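Local coordinates for protein Cas13d (uncultured Ruminococcus sp, PDB 6IV9) that matures CRISPR RNA and cleaves target RNA as an RNA-guided CRISPR effector built around two HEPN domains, at residues A[183-188]-A[745-750]; A[190-195]-A[204-209]; A[220-225]-A[240-245]; A[258-263]-A[576-581]. The protein carries 2 engineered substitutions. All blocks are in the same frame, centred on the assembly; numbering follows the deposited sequence.

In the fold
Interactions 1, 2 and 3 are buried, whereas interaction 4 lies at the surface. Interactions 1 and 2 share helix 168-197: its middle crosses helix 713-760 through mostly aliphatic side chains, with a threonine and a histidine, and a later turn meets the loop 204-209 through an amide-aromatic stack and a weak polar bond. Interaction 3 sets helix 219-223 on helix 232-251 with aromatic packing; it touches interaction 2 where Asp208 and Phe209 meet Lys240, Ser241 and Lys244. Interaction 4 joins two loops far apart in sequence by carboxylate hydrogen bonds, a water and loosely arranged charges. Chemistry thus follows burial: the three buried contacts are largely aliphatic or aromatic, the surface one polar and hydrated.

Interaction 1 (A[183-188]-A[745-750]); sequences LAVYVT and YVIAIH
Thr188 and Val746 meet tip to tip where helix 168-197 crosses helix 713-760; the axes of segments 183-188 and 745-750 approach to 8.9 Å at 117°. Along Thr188, CB lies 4.0 Å from Val746 CG1. OG1, anti to the carbonyl carbon (chi1 -66°), touches that same methyl at 3.6 Å while donating to Ala184 O at 2.8 Å. Ala184 O accepts twice, from Thr188 OG1 and Thr188 N on opposite faces of its carbonyl plane. CG2 ends 4.0 Å from Val746 CG2. Threonine suits this buried site because its hydroxyl is paid for within its own helix and its carbons face the valine. An alanine here would probably open a gap beside the Val746 methyls where OG1 and CG2 had been, and leave Ala184 O with Thr188 N alone of its two donors. Ala184 CB lies 3.8 Å from His750 ND1, and Val185 CG2 presses tightly on Ile747 CG1 at 3.4 Å. Ile747 also reaches a phosphate of the bound RNA. His750 ND1 bonds to Val291 O, and Phe292 touches Ala184 and Thr188; both lie in what, by sequence, is probably the HEPN motif closing helix 267-291, while helix 816-827 packs against Val746 and Ile749.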
loop_
_atom_site.group_PDB
_atom_site.type_symbol
_atom_site.label_atom_id
_atom_site.label_comp_id
_atom_site.label_asym_id
_atom_site.label_seq_id
_atom_site.Cartn_x
_atom_site.Cartn_y
_atom_site.Cartn_z
ATOM N N LEU A 183 8.656 2.504 -0.803
ATOM C CA LEU A 183 9.037 3.125 0.489
ATOM C C LEU A 183 8.973 4.649 0.362
ATOM O O LEU A 183 8.583 5.278 1.305
ATOM C CB LEU A 183 10.423 2.653 0.915
ATOM C CG LEU A 183 10.475 1.233 1.451
ATOM C CD1 LEU A 183 11.910 0.801 1.662
ATOM C CD2 LEU A 183 9.671 1.109 2.726
ATOM N N ALA A 184 9.345 5.180 -0.797
ATOM C CA ALA A 184 9.313 6.638 -1.018
ATOM C C ALA A 184 7.873 7.146 -0.875
ATOM O O ALA A 184 7.672 8.191 -0.300
ATOM C CB ALA A 184 9.875 6.963 -2.366
ATOM N N VAL A 185 6.912 6.407 -1.404
ATOM C CA VAL A 185 5.496 6.838 -1.278
ATOM C C VAL A 185 5.078 6.850 0.197
ATOM O O VAL A 185 4.589 7.838 0.646
ATOM C CB VAL A 185 4.591 5.864 -2.049
ATOM C CG1 VAL A 185 3.142 6.041 -1.664
ATOM C CG2 VAL A 185 4.778 5.953 -3.547
ATOM N N TYR A 186 5.290 5.751 0.903
ATOM C CA TYR A 186 4.841 5.652 2.315
ATOM C C TYR A 186 5.573 6.600 3.264
ATOM O O TYR A 186 4.929 7.157 4.097
ATOM C CB TYR A 186 4.620 4.200 2.737
ATOM C CG TYR A 186 3.439 3.660 1.992
ATOM C CD1 TYR A 186 2.161 4.067 2.310
ATOM C CD2 TYR A 186 3.612 2.874 0.880
ATOM C CE1 TYR A 186 1.073 3.636 1.585
ATOM C CE2 TYR A 186 2.534 2.413 0.156
ATOM C CZ TYR A 186 1.261 2.801 0.502
ATOM O OH TYR A 186 0.206 2.383 -0.235
ATOM N N VAL A 187 6.885 6.741 3.147
ATOM C CA VAL A 187 7.571 7.705 4.056
ATOM C C VAL A 187 7.082 9.121 3.754
ATOM O O VAL A 187 6.954 9.894 4.661
ATOM C CB VAL A 187 9.102 7.596 4.062
ATOM C CG1 VAL A 187 9.552 6.245 4.568
ATOM C CG2 VAL A 187 9.711 7.921 2.727
ATOM N N THR A 188 6.842 9.427 2.490
ATOM C CA THR A 188 6.357 10.783 2.172
ATOM C C THR A 188 5.006 10.991 2.859
ATOM O O THR A 188 4.815 12.003 3.474
ATOM C CB THR A 188 6.258 10.997 0.659
ATOM O OG1 THR A 188 7.563 10.964 0.110
ATOM C CG2 THR A 188 5.603 12.313 0.312
ATOM N N TYR A 745 2.932 10.838 -8.385
ATOM C CA TYR A 745 3.854 11.984 -8.566
ATOM C C TYR A 745 5.072 11.847 -7.650
ATOM O O TYR A 745 6.161 12.199 -8.028
ATOM C CB TYR A 745 3.079 13.300 -8.575
ATOM C CG TYR A 745 2.101 13.314 -9.710
ATOM C CD1 TYR A 745 0.838 12.788 -9.555
ATOM C CD2 TYR A 745 2.474 13.752 -10.962
ATOM C CE1 TYR A 745 -0.052 12.739 -10.605
ATOM C CE2 TYR A 745 1.598 13.707 -12.024
ATOM C CZ TYR A 745 0.331 13.191 -11.849
ATOM O OH TYR A 745 -0.531 13.122 -12.893
ATOM N N VAL A 746 4.843 11.335 -6.451
ATOM C CA VAL A 746 5.941 11.101 -5.480
ATOM C C VAL A 746 6.900 10.079 -6.092
ATOM O O VAL A 746 8.068 10.283 -6.016
ATOM C CB VAL A 746 5.407 10.621 -4.125
ATOM C CG1 VAL A 746 6.554 10.219 -3.231
ATOM C CG2 VAL A 746 4.542 11.683 -3.465
ATOM N N ILE A 747 6.369 9.039 -6.721
ATOM C CA ILE A 747 7.244 8.026 -7.376
ATOM C C ILE A 747 8.031 8.734 -8.484
ATOM O O ILE A 747 9.207 8.502 -8.608
ATOM C CB ILE A 747 6.393 6.878 -7.945
ATOM C CG1 ILE A 747 5.742 6.048 -6.840
ATOM C CG2 ILE A 747 7.198 6.030 -8.902
ATOM C CD1 ILE A 747 4.726 5.072 -7.341
ATOM N N ALA A 748 7.370 9.614 -9.221
ATOM C CA ALA A 748 8.056 10.310 -10.324
ATOM C C ALA A 748 9.234 11.137 -9.785
ATOM O O ALA A 748 10.294 11.093 -10.383
ATOM C CB ALA A 748 7.062 11.159 -11.061
ATOM N N ILE A 749 9.043 11.861 -8.685
ATOM C CA ILE A 749 10.133 12.684 -8.085
ATOM C C ILE A 749 11.258 11.775 -7.585
ATOM O O ILE A 749 12.406 12.054 -7.847
ATOM C CB ILE A 749 9.590 13.541 -6.928
ATOM C CG1 ILE A 749 8.669 14.649 -7.426
ATOM C CG2 ILE A 749 10.728 14.083 -6.090
ATOM C CD1 ILE A 749 9.325 15.616 -8.341
ATOM N N HIS A 750 10.899 10.704 -6.899
ATOM C CA HIS A 750 11.921 9.776 -6.367
ATOM C C HIS A 750 12.768 9.231 -7.522
ATOM O O HIS A 750 13.964 9.222 -7.407
ATOM C CB HIS A 750 11.214 8.625 -5.655
ATOM C CG HIS A 750 12.070 7.422 -5.491
ATOM N ND1 HIS A 750 12.984 7.320 -4.505
ATOM C CD2 HIS A 750 12.170 6.294 -6.207
ATOM C CE1 HIS A 750 13.601 6.183 -4.604
ATOM N NE2 HIS A 750 13.127 5.541 -5.629
#

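Interaction 2 (A[190-195]-A[204-209]); sequences IVYALN and ESYDDF
Asn195 lays its amide over one face of the Tyr206 ring, an amide-aromatic stack with planes 28° apart and ND2 offset toward the rim, 4.0 Å above the ring. The motif is a helix packed against the loop that follows it: helix 168-197 meets residues 204-209 within the helical fold of what is probably the first HEPN domain. ND2 also donates weakly to Asp207 OD1, at 3.4 Å. Asparagine suits the place because one flat group offers both a face for the ring and N-H bonds. Val191 fills the neighbouring space: its CG1, anti to the backbone N (chi1 169°), is 4.0 Å from Tyr206 CE2 and 3.5 Å from Asp207 OD2. The side chains of Tyr206 and Tyr192 cross at about a right angle.

The second shell holds these groups in position. Asn195 ND2 gives its stronger bond, 3.0 Å, to Val191 O one turn back, from above the carbonyl plane; this bond and the weak one to Asp207 OD1 limit rotation of the amide. Asn195 N reaches Val191 O from the other face. Asp207 OD1 has a further weak bond from Met210 N, His828 stacks on Tyr206, and Tyr192 OH is bonded to Tyr638 O. Phe209 lies against Leu281 of helix 267-291, and at the edge of its ring Asn195 OD1 stands 3.9 Å from Phe209 CD2.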
loop_
_atom_site.group_PDB
_atom_site.type_symbol
_atom_site.label_atom_id
_atom_site.label_comp_id
_atom_site.label_asym_id
_atom_site.label_seq_id
_atom_site.Cartn_x
_atom_site.Cartn_y
_atom_site.Cartn_z
ATOM N N ILE A 190 3.748 9.376 5.519
ATOM C CA ILE A 190 3.887 9.367 7.004
ATOM C C ILE A 190 4.441 10.710 7.494
ATOM O O ILE A 190 3.927 11.249 8.431
ATOM C CB ILE A 190 4.775 8.197 7.462
ATOM C CG1 ILE A 190 4.154 6.844 7.122
ATOM C CG2 ILE A 190 5.091 8.346 8.935
ATOM C CD1 ILE A 190 5.062 5.674 7.352
ATOM N N VAL A 191 5.454 11.234 6.829
ATOM C CA VAL A 191 6.041 12.527 7.265
ATOM C C VAL A 191 4.964 13.611 7.168
ATOM O O VAL A 191 4.898 14.444 8.036
ATOM C CB VAL A 191 7.275 12.872 6.419
ATOM C CG1 VAL A 191 7.736 14.289 6.658
ATOM C CG2 VAL A 191 8.398 11.897 6.668
ATOM N N TYR A 192 4.182 13.597 6.100
ATOM C CA TYR A 192 3.113 14.607 5.963
ATOM C C TYR A 192 2.098 14.437 7.091
ATOM O O TYR A 192 1.711 15.403 7.683
ATOM C CB TYR A 192 2.421 14.476 4.610
ATOM C CG TYR A 192 1.110 15.207 4.537
ATOM C CD1 TYR A 192 1.057 16.580 4.456
ATOM C CD2 TYR A 192 -0.078 14.517 4.584
ATOM C CE1 TYR A 192 -0.149 17.253 4.405
ATOM C CE2 TYR A 192 -1.291 15.171 4.529
ATOM C CZ TYR A 192 -1.330 16.545 4.446
ATOM O OH TYR A 192 -2.536 17.159 4.386
ATOM N N ALA A 193 1.717 13.208 7.387
ATOM C CA ALA A 193 0.719 12.961 8.444
ATOM C C ALA A 193 1.243 13.469 9.791
ATOM O O ALA A 193 0.500 14.098 10.507
ATOM C CB ALA A 193 0.417 11.498 8.509
ATOM N N LEU A 194 2.501 13.196 10.098
ATOM C CA LEU A 194 3.073 13.648 11.389
ATOM C C LEU A 194 3.092 15.176 11.453
ATOM O O LEU A 194 2.718 15.698 12.470
ATOM C CB LEU A 194 4.457 13.024 11.551
ATOM C CG LEU A 194 4.404 11.528 11.819
ATOM C CD1 LEU A 194 5.765 10.897 11.673
ATOM C CD2 LEU A 194 3.827 11.262 13.189
ATOM N N ASN A 195 3.495 15.843 10.381
ATOM C CA ASN A 195 3.477 17.324 10.340
ATOM C C ASN A 195 2.041 17.841 10.442
ATOM O O ASN A 195 1.811 18.814 11.134
ATOM C CB ASN A 195 4.149 17.874 9.090
ATOM C CG ASN A 195 5.646 17.929 9.265
ATOM O OD1 ASN A 195 6.144 18.806 9.935
ATOM N ND2 ASN A 195 6.352 16.960 8.730
ATOM N N GLU A 204 5.015 28.077 6.662
ATOM C CA GLU A 204 5.895 27.912 5.477
ATOM C C GLU A 204 6.797 26.683 5.679
ATOM O O GLU A 204 6.853 25.834 4.762
ATOM C CB GLU A 204 6.715 29.180 5.238
ATOM C CG GLU A 204 6.353 29.929 3.961
ATOM C CD GLU A 204 7.305 31.062 3.605
ATOM O OE1 GLU A 204 7.820 31.070 2.470
ATOM O OE2 GLU A 204 7.537 31.934 4.470
ATOM N N SER A 205 7.407 26.545 6.868
ATOM C CA SER A 205 8.369 25.438 7.158
ATOM C C SER A 205 7.704 24.054 7.075
ATOM O O SER A 205 6.468 23.942 7.257
ATOM C CB SER A 205 9.073 25.594 8.484
ATOM O OG SER A 205 9.460 24.326 9.004
ATOM N N TYR A 206 8.507 23.042 6.771
ATOM C CA TYR A 206 7.935 21.683 6.658
ATOM C C TYR A 206 8.820 20.654 7.354
ATOM O O TYR A 206 8.344 19.935 8.205
ATOM C CB TYR A 206 7.666 21.316 5.199
ATOM C CG TYR A 206 6.941 20.006 5.056
ATOM C CD1 TYR A 206 5.586 19.906 5.319
ATOM C CD2 TYR A 206 7.626 18.856 4.711
ATOM C CE1 TYR A 206 4.925 18.694 5.233
ATOM C CE2 TYR A 206 6.976 17.640 4.603
ATOM C CZ TYR A 206 5.627 17.562 4.865
ATOM O OH TYR A 206 5.030 16.361 4.748
ATOM N N ASP A 207 10.073 20.580 6.935
ATOM C CA ASP A 207 10.892 19.485 7.503
ATOM C C ASP A 207 11.846 19.957 8.585
ATOM O O ASP A 207 12.855 19.320 8.797
ATOM C CB ASP A 207 11.227 18.353 6.542
ATOM C CG ASP A 207 10.468 17.095 6.934
ATOM O OD1 ASP A 207 9.668 17.153 7.908
ATOM O OD2 ASP A 207 10.678 16.089 6.273
ATOM N N ASP A 208 11.467 21.043 9.247
ATOM C CA ASP A 208 12.209 21.519 10.440
ATOM C C ASP A 208 12.033 20.443 11.513
ATOM O O ASP A 208 12.905 20.306 12.374
ATOM C CB ASP A 208 11.688 22.873 10.919
ATOM C CG ASP A 208 12.595 24.007 10.491
ATOM O OD1 ASP A 208 13.285 23.842 9.472
ATOM O OD2 ASP A 208 12.614 25.027 11.189
ATOM N N PHE A 209 10.938 19.692 11.413
ATOM C CA PHE A 209 10.644 18.671 12.435
ATOM C C PHE A 209 11.267 17.346 12.010
ATOM O O PHE A 209 12.292 17.030 12.546
ATOM C CB PHE A 209 9.138 18.638 12.678
ATOM C CG PHE A 209 8.610 17.452 13.431
ATOM C CD1 PHE A 209 9.381 16.802 14.366
ATOM C CD2 PHE A 209 7.330 16.997 13.207
ATOM C CE1 PHE A 209 8.887 15.716 15.059
ATOM C CE2 PHE A 209 6.836 15.907 13.895
ATOM C CZ PHE A 209 7.616 15.269 14.822
#

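Interaction 3 (A[220-225]-A[240-245]); sequences EVFTHP and KSLSKF
Thr223 and Leu242 mark the nearest approach of the two backbones, CA to CA 6.9 Å, where the last turn of helix 219-223 lies beside helix 232-251 and the chain leaves helical geometry at His224. Phe222 carries most of the contact. Its CG is anti to the backbone N (chi1 176°), and the ring beyond is met at its rim and on one face by three residues of helix 232-251. Leu242 CD1 sits over that face in a CH-pi contact, 3.9 Å from the Phe222 ring centroid and 25° off the normal. A branched leucine suits this place because CD1 covers the ring while the other methyl, CD2, packs at the end of the short helix, 3.6 Å from Phe222 O. That carbonyl oxygen is buried with no polar partner in the model, a cost of the packing.

Phe222 also points its edge at the face of Phe245, a T-shaped stack with centroids 5.2 Å apart and planes at 82°. CE2 leads, 3.7 Å from Phe245 CD2 and above the rim of that ring rather than its centre. In the all-helical fold, probably within the first HEPN domain, a short helix is thus docked on the longer one that follows it, and helix 267-291 completes the aromatic cluster: Tyr278 stacks on Phe222 and also touches Phe245, which packs on Val277 and Leu281 as well.

Ser241 OG lies at the edge of the Phe222 ring, near its plane, 3.5 Å from Phe222 CE1. A small serine fits beside this edge, and its hydroxyl is bonded to Ile238 O in its own helix.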
loop_
_atom_site.group_PDB
_atom_site.type_symbol
_atom_site.label_atom_id
_atom_site.label_comp_id
_atom_site.label_asym_id
_atom_site.label_seq_id
_atom_site.Cartn_x
_atom_site.Cartn_y
_atom_site.Cartn_z
ATOM N N GLU A 220 19.241 10.355 24.395
ATOM C CA GLU A 220 19.979 11.246 25.318
ATOM C C GLU A 220 20.531 12.432 24.541
ATOM O O GLU A 220 20.345 13.545 24.982
ATOM C CB GLU A 220 21.123 10.460 25.940
ATOM C CG GLU A 220 22.159 11.335 26.599
ATOM C CD GLU A 220 21.733 11.842 27.957
ATOM O OE1 GLU A 220 22.420 12.717 28.491
ATOM O OE2 GLU A 220 20.733 11.353 28.475
ATOM N N VAL A 221 21.148 12.183 23.397
ATOM C CA VAL A 221 21.680 13.304 22.577
ATOM C C VAL A 221 20.527 14.189 22.104
ATOM O O VAL A 221 20.685 15.392 22.092
ATOM C CB VAL A 221 22.504 12.794 21.387
ATOM C CG1 VAL A 221 22.851 13.917 20.440
ATOM C CG2 VAL A 221 23.751 12.076 21.850
ATOM N N PHE A 222 19.411 13.580 21.719
ATOM C CA PHE A 222 18.243 14.337 21.213
ATOM C C PHE A 222 17.694 15.273 22.287
ATOM O O PHE A 222 17.377 16.376 21.959
ATOM C CB PHE A 222 17.141 13.348 20.846
ATOM C CG PHE A 222 15.836 13.941 20.388
ATOM C CD1 PHE A 222 15.789 14.794 19.309
ATOM C CD2 PHE A 222 14.653 13.608 21.011
ATOM C CE1 PHE A 222 14.587 15.305 18.865
ATOM C CE2 PHE A 222 13.452 14.126 20.573
ATOM C CZ PHE A 222 13.425 14.975 19.503
ATOM N N THR A 223 17.568 14.791 23.514
ATOM C CA THR A 223 16.975 15.584 24.618
ATOM C C THR A 223 17.997 16.510 25.282
ATOM O O THR A 223 17.564 17.447 25.926
ATOM C CB THR A 223 16.179 14.684 25.563
ATOM O OG1 THR A 223 17.071 13.698 26.056
ATOM C CG2 THR A 223 15.023 14.003 24.872
ATOM N N HIS A 224 19.289 16.250 25.110
ATOM C CA HIS A 224 20.347 17.111 25.696
ATOM C C HIS A 224 21.367 17.436 24.615
ATOM O O HIS A 224 22.506 17.020 24.755
ATOM C CB HIS A 224 21.041 16.391 26.850
ATOM C CG HIS A 224 20.110 15.879 27.883
ATOM N ND1 HIS A 224 19.484 16.701 28.765
ATOM C CD2 HIS A 224 19.702 14.636 28.171
ATOM C CE1 HIS A 224 18.729 15.987 29.559
ATOM N NE2 HIS A 224 18.844 14.727 29.217
ATOM N N PRO A 225 21.005 18.188 23.565
ATOM C CA PRO A 225 21.922 18.498 22.489
ATOM C C PRO A 225 23.145 19.300 22.960
ATOM O O PRO A 225 24.204 19.101 22.430
ATOM C CB PRO A 225 21.094 19.279 21.463
ATOM C CG PRO A 225 19.848 19.682 22.176
ATOM C CD PRO A 225 19.701 18.768 23.367
ATOM N N LYS A 240 15.316 22.649 17.497
ATOM C CA LYS A 240 14.113 22.967 16.706
ATOM C C LYS A 240 13.228 21.723 16.622
ATOM O O LYS A 240 12.036 21.861 16.764
ATOM C CB LYS A 240 14.511 23.390 15.293
ATOM C CG LYS A 240 15.197 24.738 15.169
ATOM C CD LYS A 240 15.030 25.290 13.775
ATOM C CE LYS A 240 15.928 26.463 13.452
ATOM N NZ LYS A 240 15.292 27.354 12.454
ATOM N N SER A 241 13.819 20.557 16.376
ATOM C CA SER A 241 13.022 19.316 16.251
ATOM C C SER A 241 12.502 18.888 17.622
ATOM O O SER A 241 11.399 18.417 17.686
ATOM C CB SER A 241 13.791 18.226 15.561
ATOM O OG SER A 241 14.859 17.773 16.353
ATOM N N LEU A 242 13.292 19.072 18.671
ATOM C CA LEU A 242 12.850 18.707 20.039
ATOM C C LEU A 242 11.589 19.500 20.372
ATOM O O LEU A 242 10.657 18.948 20.903
ATOM C CB LEU A 242 13.981 19.067 21.000
ATOM C CG LEU A 242 13.804 18.616 22.441
ATOM C CD1 LEU A 242 13.421 17.158 22.510
ATOM C CD2 LEU A 242 15.069 18.858 23.230
ATOM N N SER A 243 11.592 20.776 20.029
ATOM C CA SER A 243 10.437 21.647 20.322
ATOM C C SER A 243 9.203 21.152 19.557
ATOM O O SER A 243 8.132 21.113 20.131
ATOM C CB SER A 243 10.816 23.064 20.028
ATOM O OG SER A 243 9.675 23.867 19.878
ATOM N N LYS A 244 9.383 20.768 18.294
ATOM C CA LYS A 244 8.280 20.211 17.473
ATOM C C LYS A 244 7.825 18.874 18.068
ATOM O O LYS A 244 6.658 18.599 18.033
ATOM C CB LYS A 244 8.702 20.118 16.008
ATOM C CG LYS A 244 8.723 21.445 15.276
ATOM C CD LYS A 244 7.342 21.907 14.940
ATOM C CE LYS A 244 7.288 23.071 13.978
ATOM N NZ LYS A 244 6.467 22.763 12.782
ATOM N N PHE A 245 8.757 18.087 18.585
ATOM C CA PHE A 245 8.444 16.762 19.175
ATOM C C PHE A 245 7.517 16.953 20.377
ATOM O O PHE A 245 6.535 16.269 20.499
ATOM C CB PHE A 245 9.755 16.096 19.589
ATOM C CG PHE A 245 9.662 14.769 20.298
ATOM C CD1 PHE A 245 9.358 13.611 19.613
ATOM C CD2 PHE A 245 9.957 14.667 21.641
ATOM C CE1 PHE A 245 9.305 12.394 20.263
ATOM C CE2 PHE A 245 9.902 13.450 22.293
ATOM C CZ PHE A 245 9.585 12.316 21.599
#

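Interaction 4 (A[258-263]-A[576-581]); sequences GLEEPK and AASAKL
Glu260 holds Ser578 N firmly with OE2 and the serine hydroxyl weakly with OE1, and this is the close part of a surface contact between two loops. OE2 accepts from Ser578 N at 2.8 Å, nearly straight at 171°, using its syn lone pair, while OE1 takes its weak bond from Ser578 OG at 3.4 Å. A glutamate suits the spot because its CB already points toward the other loop and the chain, bent at chi2 (132°), carries two acceptors to two donors of one residue. A water extends the hold by donating to Glu260 OE2 and, at 2.8 Å, to Ser578 O.

The other side is looser. Lys580, just before helix 581-591, brings NZ only to 4.2 Å from Glu260 OE2, beyond a salt bridge, and its CE lies 3.7 Å from Glu261 OE2. Glu261 OE1 is instead salt-bridged to Lys252. Lys263 NZ stands 4.3 Å from Lys580 NZ, like charge beside like. An alanine in place of Glu260 would probably leave Ser578 N without its acceptor and the two lysines with less negative charge nearby. The glutamates are likely to offset the lysine repulsion through space, so that the loop before helix 267-291 meets residues 576-581 through one directional bond set among diffuse, partly hydrated charges.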
loop_
_atom_site.group_PDB
_atom_site.type_symbol
_atom_site.label_atom_id
_atom_site.label_comp_id
_atom_site.label_asym_id
_atom_site.label_seq_id
_atom_site.Cartn_x
_atom_site.Cartn_y
_atom_site.Cartn_z
ATOM N N GLY A 258 -2.349 4.366 17.626
ATOM C CA GLY A 258 -2.124 3.299 18.607
ATOM C C GLY A 258 -0.945 3.624 19.504
ATOM O O GLY A 258 -0.514 2.734 20.188
ATOM N N LEU A 259 -0.398 4.834 19.399
ATOM C CA LEU A 259 0.702 5.311 20.277
ATOM C C LEU A 259 0.129 6.152 21.421
ATOM O O LEU A 259 0.306 7.345 21.425
ATOM C CB LEU A 259 1.708 6.110 19.465
ATOM C CG LEU A 259 2.459 5.285 18.439
ATOM C CD1 LEU A 259 3.383 6.167 17.639
ATOM C CD2 LEU A 259 3.223 4.182 19.133
ATOM N N GLU A 260 -0.500 5.483 22.354
ATOM C CA GLU A 260 -1.119 6.082 23.549
ATOM C C GLU A 260 -0.052 6.436 24.584
ATOM O O GLU A 260 0.718 5.580 24.923
ATOM C CB GLU A 260 -1.958 4.958 24.139
ATOM C CG GLU A 260 -2.671 5.313 25.415
ATOM C CD GLU A 260 -4.119 4.896 25.313
ATOM O OE1 GLU A 260 -4.495 3.928 25.973
ATOM O OE2 GLU A 260 -4.828 5.512 24.517
ATOM N N GLU A 261 -0.092 7.645 25.136
ATOM C CA GLU A 261 0.822 8.007 26.248
ATOM C C GLU A 261 0.397 7.192 27.471
ATOM O O GLU A 261 -0.743 6.802 27.543
ATOM C CB GLU A 261 0.788 9.507 26.545
ATOM C CG GLU A 261 -0.496 9.959 27.193
ATOM C CD GLU A 261 -0.680 11.431 27.526
ATOM O OE1 GLU A 261 0.147 12.232 27.134
ATOM O OE2 GLU A 261 -1.674 11.754 28.174
ATOM N N PRO A 262 1.277 6.921 28.452
ATOM C CA PRO A 262 0.902 6.146 29.632
ATOM C C PRO A 262 -0.183 6.826 30.474
ATOM O O PRO A 262 -0.305 8.002 30.421
ATOM C CB PRO A 262 2.191 6.105 30.460
ATOM C CG PRO A 262 3.273 6.315 29.453
ATOM C CD PRO A 262 2.681 7.279 28.456
ATOM N N LYS A 263 -0.989 6.021 31.153
ATOM C CA LYS A 263 -2.055 6.542 32.045
ATOM C C LYS A 263 -1.427 7.269 33.241
ATOM O O LYS A 263 -1.936 8.297 33.622
ATOM C CB LYS A 263 -2.992 5.406 32.448
ATOM C CG LYS A 263 -4.396 5.522 31.875
ATOM C CD LYS A 263 -4.760 4.443 30.877
ATOM C CE LYS A 263 -5.166 4.986 29.523
ATOM N NZ LYS A 263 -4.891 6.435 29.423
ATOM N N ALA A 576 -8.592 -0.297 21.360
ATOM C CA ALA A 576 -9.132 1.052 21.101
ATOM C C ALA A 576 -8.379 2.056 21.964
ATOM O O ALA A 576 -8.003 1.726 23.074
ATOM C CB ALA A 576 -10.612 1.117 21.370
ATOM N N ALA A 577 -8.197 3.253 21.429
ATOM C CA ALA A 577 -7.466 4.314 22.144
ATOM C C ALA A 577 -8.301 4.815 23.324
ATOM O O ALA A 577 -9.515 4.630 23.320
ATOM C CB ALA A 577 -7.198 5.450 21.186
ATOM N N SER A 578 -7.639 5.375 24.329
ATOM C CA SER A 578 -8.421 6.079 25.365
ATOM C C SER A 578 -8.750 7.399 24.680
ATOM O O SER A 578 -7.828 8.108 24.368
ATOM C CB SER A 578 -7.585 6.323 26.575
ATOM O OG SER A 578 -7.386 5.122 27.293
ATOM N N ALA A 579 -10.011 7.666 24.364
ATOM C CA ALA A 579 -10.278 8.925 23.640
ATOM C C ALA A 579 -9.918 10.121 24.522
ATOM O O ALA A 579 -10.315 10.164 25.671
ATOM C CB ALA A 579 -11.694 8.984 23.161
ATOM N N LYS A 580 -9.179 11.045 23.941
ATOM C CA LYS A 580 -8.734 12.284 24.600
ATOM C C LYS A 580 -9.628 13.427 24.147
ATOM O O LYS A 580 -10.257 13.307 23.112
ATOM C CB LYS A 580 -7.313 12.575 24.137
ATOM C CG LYS A 580 -6.328 11.470 24.446
ATOM C CD LYS A 580 -5.830 11.561 25.851
ATOM C CE LYS A 580 -4.547 10.796 26.065
ATOM N NZ LYS A 580 -4.819 9.363 26.272
ATOM N N LEU A 581 -9.526 14.559 24.828
ATOM C CA LEU A 581 -10.363 15.726 24.477
ATOM C C LEU A 581 -10.089 16.133 23.032
ATOM O O LEU A 581 -11.015 16.504 22.356
ATOM C CB LEU A 581 -10.047 16.890 25.410
ATOM C CG LEU A 581 -10.728 18.194 25.015
ATOM C CD1 LEU A 581 -12.224 18.011 24.916
ATOM C CD2 LEU A 581 -10.401 19.296 25.995
HETATM O O HOH W 1 -5.439 8.288 22.851
#